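Local coordinates for Lmo0740 protein (Listeria monocytogenes, PDB 4RFA) that probably acts as a dimeric Crp-family transcription regulator, with a cyclic-nucleotide-binding-like beta domain joined through a long helix to a DNA-binding domain, at residues Pro23-Tyr28 with Met105-Asp110; Ile72-Leu77 with Ala137-Leu142. All coordinates share one frame; numbering follows the deposited sequence.

Contact 1 of 2, residues Pro23-Tyr28 with Met105-Asp110; sequences PDYYKY and MLYKID
Tyr28 and Asp110 meet twice, once through their backbones and once through their side chains. The amide N of Asp110 donates to Tyr28 O at 2.8 Å, a nearly straight bond of 166° at the hydrogen that lies in the carbonyl plane. Ile109 adds a CA-H...O contact to the same oxygen, with Ile109 CA 3.3 Å from Tyr28 O. Beside this, the two side chains run the same way. Tyr28 CD1 comes to 3.4 Å from Asp110 CB and 3.5 Å from Asp110 CG. The ring and carboxylate planes are turned 48° apart. The Asp110 carboxylate has its polar partner further on: CG is anti to the backbone N (chi1 167°), and OD1 caps the helix 111-120 by accepting from Phe113 N. The Phe113 ring also stacks with Tyr28. Earlier in the strand, Tyr107 CE1 lies 4.2 Å from Tyr25 OH, a loose contact. Tyr25, Tyr107 and Ile109 all touch helix 11-20. The contact thus joins the short helix 25-28 to the end of strand 103-110 in the beta domain. Because the bond between the two segments uses backbone atoms alone, the Asp110 carboxylate is left to cap helix 111-120 while Asp110 CB and CG pack on Tyr28.

Contact 2 of 2, residues Ile72-Leu77 with Ala137-Leu142; sequences ISIFVL and ARHYAL
Arg138 reaches from its helix to strand 72-76 and threads its guanidinium between Ile74 and Leu77. From CB the chain stays extended through CD before bending at chi3 (56°). Beyond the bend, NE forms a salt bridge with Glu164, and NH1 makes a weak hydrogen bond to Asn80 OD1. Arg138 CZ comes 3.6 Å from Leu77 CD1, which sits over the centre of one guanidinium face as the two side chains reach toward each other tip to tip. Ile74 crosses Arg138 at about a right angle, its CD1 over the opposite face toward the rim. At the tip, Arg138 NH2 donates to Phe75 O at 2.6 Å, with the oxygen in the guanidinium plane but NH2 tilted 30° from the carbonyl plane. NH2 also donates to a water 3.1 Å away, and that water accepts from Phe75 N at 2.9 Å. Arg138 NH2 thus holds Phe75 O directly and Phe75 N through the water.

The helix, 126-143, is the long dimer helix of the Crp fold, and the strand belongs to the beta domain beside it. A classic beta bulge places both Ser73 and Ile74 opposite Val60. Ile74 CG1 is anti to the backbone N (chi1 -171°), and Ile74 CD1 beyond it meets the ring edge of His139, 3.4 Å from His139 CD2. The same CD1 lies 3.8 Å from Leu142 CD1, which also comes 3.6 Å from Ser73 O. His139 ND1 is hydrogen-bonded to His139 ND1 of the second subunit, and Tyr140 of that subunit also packs on Ile74.

Contact 2 is the core contact: all its touching residues are buried, and its centre is about 7 Å from the centre of the chain. Contact 1 is partly buried, its centre about 22 Å from the centre of the chain. The centres of the two contacts are about 26 Å apart, and their nearest atoms about 7 Å, without touching. Each joins a helix to a beta strand, but the strands belong to different sheets. Contact 1 relies on a backbone bond and a tyrosine laid beside an aspartate. Contact 2 instead buries an arginine among aliphatic groups, with a water and, outside its two segments, Glu164 to help satisfy it. The second subunit touches contact 2 but not contact 1.

Contact 1 of 2, residues Pro23-Tyr28 with Met105-Asp110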
loop_
_atom_site.group_PDB
_atom_site.type_symbol
_atom_site.label_atom_id
_atom_site.label_comp_id
_atom_site.label_asym_id
_atom_site.label_seq_id
_atom_site.Cartn_x
_atom_site.Cartn_y
_atom_site.Cartn_z
ATOM N N PRO A 23 -2.368 6.310 -33.469
ATOM C CA PRO A 23 -1.253 6.812 -34.267
ATOM C C PRO A 23 -0.068 7.265 -33.436
ATOM O O PRO A 23 1.043 7.141 -33.891
ATOM C CB PRO A 23 -1.852 7.998 -35.025
ATOM C CG PRO A 23 -3.315 7.738 -35.068
ATOM C CD PRO A 23 -3.627 7.022 -33.790
ATOM N N ASP A 24 -0.304 7.750 -32.209
ATOM C CA ASP A 24 0.792 8.224 -31.334
ATOM C C ASP A 24 1.449 7.134 -30.446
ATOM O O ASP A 24 2.109 7.450 -29.447
ATOM C CB ASP A 24 0.276 9.393 -30.495
ATOM C CG ASP A 24 -0.080 10.619 -31.344
ATOM O OD1 ASP A 24 0.470 10.775 -32.454
ATOM O OD2 ASP A 24 -0.916 11.428 -30.894
ATOM N N TYR A 25 1.267 5.860 -30.806
ATOM C CA TYR A 25 1.786 4.733 -30.017
ATOM C C TYR A 25 3.294 4.778 -29.730
ATOM O O TYR A 25 3.703 4.723 -28.572
ATOM C CB TYR A 25 1.441 3.402 -30.695
ATOM C CG TYR A 25 2.025 2.223 -29.973
ATOM C CD1 TYR A 25 1.413 1.713 -28.813
ATOM C CD2 TYR A 25 3.215 1.628 -30.412
ATOM C CE1 TYR A 25 1.959 0.639 -28.141
ATOM C CE2 TYR A 25 3.781 0.558 -29.736
ATOM C CZ TYR A 25 3.160 0.062 -28.614
ATOM O OH TYR A 25 3.704 -1.012 -27.959
ATOM N N TYR A 26 4.123 4.860 -30.766
ATOM C CA TYR A 26 5.590 4.774 -30.575
ATOM C C TYR A 26 6.132 6.003 -29.839
ATOM O O TYR A 26 7.170 5.975 -29.210
ATOM C CB TYR A 26 6.287 4.646 -31.946
ATOM C CG TYR A 26 6.176 3.257 -32.522
ATOM C CD1 TYR A 26 6.621 2.159 -31.793
ATOM C CD2 TYR A 26 5.629 3.043 -33.778
ATOM C CE1 TYR A 26 6.512 0.878 -32.288
ATOM C CE2 TYR A 26 5.532 1.763 -34.306
ATOM C CZ TYR A 26 5.972 0.682 -33.554
ATOM O OH TYR A 26 5.882 -0.602 -34.051
ATOM N N LYS A 27 5.396 7.093 -29.974
ATOM C CA LYS A 27 5.656 8.335 -29.296
ATOM C C LYS A 27 5.443 8.214 -27.786
ATOM O O LYS A 27 6.175 8.809 -27.025
ATOM C CB LYS A 27 4.720 9.384 -29.879
ATOM C CG LYS A 27 4.628 10.702 -29.153
ATOM C CD LYS A 27 3.963 11.692 -30.082
ATOM C CE LYS A 27 3.707 13.024 -29.419
ATOM N NZ LYS A 27 3.016 13.918 -30.388
ATOM N N TYR A 28 4.460 7.442 -27.357
ATOM C CA TYR A 28 4.153 7.366 -25.945
ATOM C C TYR A 28 4.499 6.042 -25.243
ATOM O O TYR A 28 4.337 5.925 -24.027
ATOM C CB TYR A 28 2.660 7.671 -25.758
ATOM C CG TYR A 28 2.258 9.093 -26.127
ATOM C CD1 TYR A 28 2.929 10.181 -25.597
ATOM C CD2 TYR A 28 1.185 9.345 -26.991
ATOM C CE1 TYR A 28 2.567 11.482 -25.907
ATOM C CE2 TYR A 28 0.803 10.648 -27.296
ATOM C CZ TYR A 28 1.508 11.709 -26.746
ATOM O OH TYR A 28 1.182 13.012 -27.036
HETATM N N MSE A 105 11.450 -7.320 -18.468
HETATM C CA MSE A 105 11.012 -6.439 -19.554
HETATM C C MSE A 105 9.870 -5.639 -19.075
HETATM O O MSE A 105 8.960 -6.174 -18.473
HETATM C CB MSE A 105 10.409 -7.185 -20.734
HETATM C CG MSE A 105 9.747 -6.288 -21.816
HETATM SE SE MSE A 105 9.335 -7.481 -23.348
HETATM C CE MSE A 105 11.187 -8.014 -23.807
ATOM N N LEU A 106 9.875 -4.363 -19.394
ATOM C CA LEU A 106 8.722 -3.530 -19.114
ATOM C C LEU A 106 8.404 -2.580 -20.224
ATOM O O LEU A 106 9.214 -2.370 -21.122
ATOM C CB LEU A 106 8.954 -2.759 -17.815
ATOM C CG LEU A 106 10.098 -1.769 -17.749
ATOM C CD1 LEU A 106 9.796 -0.528 -18.568
ATOM C CD2 LEU A 106 10.349 -1.373 -16.314
ATOM N N TYR A 107 7.216 -1.990 -20.130
ATOM C CA TYR A 107 6.808 -0.923 -21.024
ATOM C C TYR A 107 6.728 0.407 -20.290
ATOM O O TYR A 107 6.181 0.504 -19.229
ATOM C CB TYR A 107 5.477 -1.281 -21.703
ATOM C CG TYR A 107 5.688 -2.257 -22.840
ATOM C CD1 TYR A 107 6.071 -1.824 -24.095
ATOM C CD2 TYR A 107 5.597 -3.619 -22.621
ATOM C CE1 TYR A 107 6.303 -2.733 -25.124
ATOM C CE2 TYR A 107 5.828 -4.534 -23.638
ATOM C CZ TYR A 107 6.169 -4.095 -24.874
ATOM O OH TYR A 107 6.400 -5.035 -25.837
ATOM N N LYS A 108 7.320 1.442 -20.848
ATOM C CA LYS A 108 7.159 2.776 -20.275
ATOM C C LYS A 108 6.084 3.447 -21.080
ATOM O O LYS A 108 6.246 3.600 -22.284
ATOM C CB LYS A 108 8.464 3.560 -20.399
ATOM C CG LYS A 108 8.391 4.987 -19.891
ATOM C CD LYS A 108 9.732 5.663 -20.053
ATOM C CE LYS A 108 9.649 7.146 -19.725
ATOM N NZ LYS A 108 10.859 7.839 -20.233
ATOM N N ILE A 109 5.019 3.878 -20.422
ATOM C CA ILE A 109 3.919 4.530 -21.103
ATOM C C ILE A 109 3.639 5.939 -20.605
ATOM O O ILE A 109 3.381 6.158 -19.431
ATOM C CB ILE A 109 2.620 3.744 -20.929
ATOM C CG1 ILE A 109 2.810 2.302 -21.361
ATOM C CG2 ILE A 109 1.558 4.394 -21.772
ATOM C CD1 ILE A 109 1.840 1.339 -20.754
ATOM N N ASP A 110 3.647 6.894 -21.515
ATOM C CA ASP A 110 3.421 8.258 -21.146
ATOM C C ASP A 110 2.071 8.296 -20.472
ATOM O O ASP A 110 1.101 7.727 -20.954
ATOM C CB ASP A 110 3.515 9.181 -22.362
ATOM C CG ASP A 110 2.980 10.565 -22.076
ATOM O OD1 ASP A 110 1.745 10.692 -21.861
ATOM O OD2 ASP A 110 3.805 11.501 -22.036
#

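Contact 2 of 2, residues Ile72-Leu77 with Ala137-Leu142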
loop_
_atom_site.group_PDB
_atom_site.type_symbol
_atom_site.label_atom_id
_atom_site.label_comp_id
_atom_site.label_asym_id
_atom_site.label_seq_id
_atom_site.Cartn_x
_atom_site.Cartn_y
_atom_site.Cartn_z
ATOM N N ILE A 72 14.126 -6.116 1.911
ATOM C CA ILE A 72 13.268 -5.975 0.749
ATOM C C ILE A 72 11.882 -5.726 1.268
ATOM O O ILE A 72 11.373 -6.513 2.082
ATOM C CB ILE A 72 13.258 -7.267 -0.055
ATOM C CG1 ILE A 72 14.632 -7.493 -0.668
ATOM C CG2 ILE A 72 12.099 -7.278 -1.049
ATOM C CD1 ILE A 72 14.858 -8.919 -1.177
ATOM N N SER A 73 11.271 -4.649 0.795
ATOM C CA SER A 73 9.958 -4.233 1.293
ATOM C C SER A 73 8.899 -4.986 0.570
ATOM O O SER A 73 7.917 -5.382 1.159
ATOM C CB SER A 73 9.733 -2.716 1.036
ATOM O OG SER A 73 10.776 -1.985 1.678
ATOM N N ILE A 74 9.065 -5.147 -0.739
ATOM C CA ILE A 74 8.045 -5.855 -1.511
ATOM C C ILE A 74 8.632 -6.256 -2.842
ATOM O O ILE A 74 9.573 -5.618 -3.279
ATOM C CB ILE A 74 6.773 -4.926 -1.688
ATOM C CG1 ILE A 74 5.591 -5.668 -2.300
ATOM C CG2 ILE A 74 7.125 -3.693 -2.465
ATOM C CD1 ILE A 74 4.261 -4.898 -2.157
ATOM N N PHE A 75 8.073 -7.285 -3.482
ATOM C CA PHE A 75 8.463 -7.642 -4.815
ATOM C C PHE A 75 7.599 -6.975 -5.877
ATOM O O PHE A 75 6.473 -6.683 -5.632
ATOM C CB PHE A 75 8.427 -9.153 -4.968
ATOM C CG PHE A 75 9.485 -9.832 -4.164
ATOM C CD1 PHE A 75 10.799 -9.876 -4.630
ATOM C CD2 PHE A 75 9.213 -10.320 -2.907
ATOM C CE1 PHE A 75 11.815 -10.442 -3.869
ATOM C CE2 PHE A 75 10.230 -10.884 -2.118
ATOM C CZ PHE A 75 11.538 -10.936 -2.596
ATOM N N VAL A 76 8.148 -6.827 -7.083
ATOM C CA VAL A 76 7.460 -6.317 -8.255
ATOM C C VAL A 76 7.279 -7.514 -9.170
ATOM O O VAL A 76 8.258 -8.163 -9.531
ATOM C CB VAL A 76 8.411 -5.350 -8.968
ATOM C CG1 VAL A 76 7.902 -4.948 -10.359
ATOM C CG2 VAL A 76 8.677 -4.182 -8.054
ATOM N N LEU A 77 6.041 -7.781 -9.544
ATOM C CA LEU A 77 5.645 -8.937 -10.327
ATOM C C LEU A 77 5.242 -8.548 -11.747
ATOM O O LEU A 77 4.907 -7.390 -12.001
ATOM C CB LEU A 77 4.426 -9.609 -9.663
ATOM C CG LEU A 77 4.482 -9.623 -8.148
ATOM C CD1 LEU A 77 3.216 -10.205 -7.526
ATOM C CD2 LEU A 77 5.691 -10.408 -7.655
ATOM N N ALA A 137 -3.841 -4.739 -2.010
ATOM C CA ALA A 137 -4.096 -5.980 -1.270
ATOM C C ALA A 137 -2.765 -6.557 -0.797
ATOM O O ALA A 137 -2.662 -6.957 0.328
ATOM C CB ALA A 137 -4.839 -6.990 -2.129
ATOM N N ARG A 138 -1.717 -6.536 -1.634
ATOM C CA ARG A 138 -0.436 -7.075 -1.195
ATOM C C ARG A 138 0.225 -6.215 -0.109
ATOM O O ARG A 138 0.844 -6.720 0.813
ATOM C CB ARG A 138 0.472 -7.261 -2.388
ATOM C CG ARG A 138 -0.050 -8.299 -3.376
ATOM C CD ARG A 138 0.645 -8.141 -4.701
ATOM N NE ARG A 138 2.096 -8.254 -4.436
ATOM C CZ ARG A 138 3.034 -7.564 -5.070
ATOM N NH1 ARG A 138 2.702 -6.682 -5.992
ATOM N NH2 ARG A 138 4.290 -7.719 -4.725
ATOM N N HIS A 139 0.017 -4.910 -0.169
ATOM C CA HIS A 139 0.474 -4.013 0.875
ATOM C C HIS A 139 -0.164 -4.365 2.232
ATOM O O HIS A 139 0.510 -4.451 3.248
ATOM C CB HIS A 139 0.151 -2.555 0.525
ATOM C CG HIS A 139 0.991 -1.960 -0.553
ATOM N ND1 HIS A 139 0.772 -0.688 -1.047
ATOM C CD2 HIS A 139 2.031 -2.456 -1.260
ATOM C CE1 HIS A 139 1.676 -0.412 -1.968
ATOM N NE2 HIS A 139 2.444 -1.474 -2.122
ATOM N N TYR A 140 -1.471 -4.545 2.245
ATOM C CA TYR A 140 -2.167 -4.955 3.454
ATOM C C TYR A 140 -1.671 -6.255 3.999
ATOM O O TYR A 140 -1.520 -6.389 5.184
ATOM C CB TYR A 140 -3.652 -5.068 3.181
ATOM C CG TYR A 140 -4.332 -3.752 3.306
ATOM C CD1 TYR A 140 -4.711 -3.266 4.568
ATOM C CD2 TYR A 140 -4.594 -2.999 2.213
ATOM C CE1 TYR A 140 -5.330 -2.029 4.707
ATOM C CE2 TYR A 140 -5.208 -1.763 2.316
ATOM C CZ TYR A 140 -5.576 -1.281 3.560
ATOM O OH TYR A 140 -6.198 -0.070 3.653
ATOM N N ALA A 141 -1.406 -7.220 3.148
ATOM C CA ALA A 141 -0.909 -8.488 3.642
ATOM C C ALA A 141 0.406 -8.265 4.379
ATOM O O ALA A 141 0.599 -8.736 5.510
ATOM C CB ALA A 141 -0.759 -9.476 2.500
ATOM N N LEU A 142 1.243 -7.400 3.818
ATOM C CA LEU A 142 2.513 -7.100 4.435
ATOM C C LEU A 142 2.390 -6.390 5.727
ATOM O O LEU A 142 3.193 -6.662 6.668
ATOM C CB LEU A 142 3.421 -6.294 3.516
ATOM C CG LEU A 142 3.921 -7.210 2.415
ATOM C CD1 LEU A 142 4.467 -6.360 1.300
ATOM C CD2 LEU A 142 4.997 -8.114 2.934
HETATM O O HOH W 1 6.051 -9.035 -2.474
#